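PDB 6WHJ: ribokinase from Giardia lamblia, which probably phosphorylates D-ribose at O-5, using ATP and a divalent metal ion such as magnesium, to give D-ribose 5-phosphate. Local coordinates for residues D183-L188 / S227-S232. Numbering follows the deposited sequence.
Sequences DFSKIL and SSLSPS
The side chain of S230 lies against the last carbonyl of the short helix 184-188. Its OG donates a hydrogen bond to L188 O, 2.7 Å away. The donor sits above the carbonyl plane, 37° out of it. The C=O...donor angle is 131°. S230 also forms an ST turn: S232 N donates to S230 OG over 3.2 Å, and L233 N is a further partner of this hydroxyl. The hydroxyl of the buried S230 thus ties the turn after helix 216-228 to the end of helix 184-188. OG is anti to the backbone N (chi1 166°), beside the carbonyl carbon; there it donates to L188 O and accepts from S232 N. In the PfkB fold the two segments precede neighbouring parallel strands of the large sheet, 193-194 and 235-239. The contact is structural packing, away from the predicted substrate and ATP sites. S232 reaches the same helix end, but its OG bonds chiefly to T191 O. The other side of the helix is packed into the domain, where F184 touches F173 and I187 touches L153 of helix 149-165. At the helix start, D183 is the N-cap, and its OD1 accepts from K186 N at 3.1 Å. At the exposed edge, the methyl CD1 of L229 meets S185 OG at 3.8 Å.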
loop_
_atom_site.group_PDB
_atom_site.type_symbol
_atom_site.label_atom_id
_atom_site.label_comp_id
_atom_site.label_asym_id
_atom_site.label_seq_id
_atom_site.Cartn_x
_atom_site.Cartn_y
_atom_site.Cartn_z
ATOM N N ASP B 183 9.461 -23.215 -9.462
ATOM C CA ASP B 183 9.988 -24.306 -10.277
ATOM C C ASP B 183 9.059 -24.476 -11.473
ATOM O O ASP B 183 8.165 -25.327 -11.497
ATOM C CB ASP B 183 10.094 -25.578 -9.447
ATOM C CG ASP B 183 10.925 -26.658 -10.117
ATOM O OD1 ASP B 183 11.078 -26.620 -11.354
ATOM O OD2 ASP B 183 11.443 -27.536 -9.390
ATOM N N PHE B 184 9.259 -23.612 -12.477
ATOM C CA PHE B 184 8.401 -23.640 -13.660
ATOM C C PHE B 184 8.595 -24.923 -14.454
ATOM O O PHE B 184 7.635 -25.463 -15.017
ATOM C CB PHE B 184 8.681 -22.423 -14.540
ATOM C CG PHE B 184 8.183 -21.144 -13.957
ATOM C CD1 PHE B 184 6.826 -20.867 -13.921
ATOM C CD2 PHE B 184 9.065 -20.230 -13.413
ATOM C CE1 PHE B 184 6.354 -19.686 -13.369
ATOM C CE2 PHE B 184 8.600 -19.046 -12.853
ATOM C CZ PHE B 184 7.239 -18.774 -12.832
ATOM N N SER B 185 9.818 -25.444 -14.479
ATOM C CA SER B 185 10.066 -26.685 -15.190
ATOM C C SER B 185 9.191 -27.804 -14.632
ATOM O O SER B 185 8.576 -28.561 -15.395
ATOM C CB SER B 185 11.555 -27.025 -15.110
ATOM O OG SER B 185 11.843 -28.281 -15.690
ATOM N N LYS B 186 9.088 -27.899 -13.302
ATOM C CA LYS B 186 8.266 -28.951 -12.713
ATOM C C LYS B 186 6.785 -28.705 -12.976
ATOM O O LYS B 186 6.042 -29.650 -13.269
ATOM C CB LYS B 186 8.536 -29.072 -11.210
ATOM N N ILE B 187 6.344 -27.446 -12.922
ATOM C CA ILE B 187 4.936 -27.160 -13.200
ATOM C C ILE B 187 4.602 -27.460 -14.657
ATOM O O ILE B 187 3.540 -28.014 -14.960
ATOM C CB ILE B 187 4.576 -25.710 -12.835
ATOM C CG1 ILE B 187 4.846 -25.433 -11.352
ATOM C CG2 ILE B 187 3.123 -25.432 -13.168
ATOM C CD1 ILE B 187 4.676 -23.957 -10.975
ATOM N N LEU B 188 5.497 -27.107 -15.584
ATOM C CA LEU B 188 5.202 -27.332 -16.994
ATOM C C LEU B 188 5.079 -28.812 -17.351
ATOM O O LEU B 188 4.404 -29.142 -18.328
ATOM C CB LEU B 188 6.272 -26.674 -17.868
ATOM C CG LEU B 188 6.161 -25.165 -18.095
ATOM C CD1 LEU B 188 7.470 -24.582 -18.611
ATOM C CD2 LEU B 188 5.052 -24.895 -19.087
ATOM N N SER B 227 8.614 -26.713 -23.954
ATOM C CA SER B 227 8.196 -28.072 -24.239
ATOM C C SER B 227 9.272 -29.113 -23.963
ATOM O O SER B 227 8.938 -30.289 -23.804
ATOM C CB SER B 227 7.740 -28.141 -25.699
ATOM O OG SER B 227 7.913 -29.433 -26.255
ATOM N N SER B 228 10.539 -28.707 -23.843
ATOM C CA SER B 228 11.634 -29.674 -23.876
ATOM C C SER B 228 11.577 -30.692 -22.742
ATOM O O SER B 228 11.982 -31.846 -22.931
ATOM C CB SER B 228 12.972 -28.937 -23.834
ATOM O OG SER B 228 13.077 -28.134 -22.669
ATOM N N LEU B 229 11.105 -30.299 -21.563
ATOM C CA LEU B 229 11.048 -31.203 -20.416
ATOM C C LEU B 229 9.630 -31.633 -20.048
ATOM O O LEU B 229 9.433 -32.205 -18.971
ATOM C CB LEU B 229 11.765 -30.607 -19.204
ATOM C CG LEU B 229 13.281 -30.821 -19.268
ATOM C CD1 LEU B 229 13.945 -30.402 -17.966
ATOM C CD2 LEU B 229 13.610 -32.267 -19.611
ATOM N N SER B 230 8.633 -31.347 -20.883
ATOM C CA SER B 230 7.248 -31.594 -20.504
ATOM C C SER B 230 6.642 -32.640 -21.422
ATOM O O SER B 230 6.593 -32.434 -22.647
ATOM C CB SER B 230 6.402 -30.326 -20.562
ATOM O OG SER B 230 5.026 -30.681 -20.497
ATOM N N PRO B 231 6.190 -33.779 -20.885
ATOM C CA PRO B 231 5.453 -34.741 -21.717
ATOM C C PRO B 231 4.029 -34.314 -22.021
ATOM O O PRO B 231 3.407 -34.915 -22.907
ATOM C CB PRO B 231 5.472 -36.025 -20.873
ATOM C CG PRO B 231 5.594 -35.529 -19.458
ATOM C CD PRO B 231 6.426 -34.278 -19.517
ATOM N N SER B 232 3.476 -33.338 -21.295
ATOM C CA SER B 232 2.075 -32.971 -21.464
ATOM C C SER B 232 1.832 -31.703 -22.274
ATOM O O SER B 232 0.733 -31.555 -22.818
ATOM C CB SER B 232 1.396 -32.809 -20.098
ATOM O OG SER B 232 2.046 -31.827 -19.317
#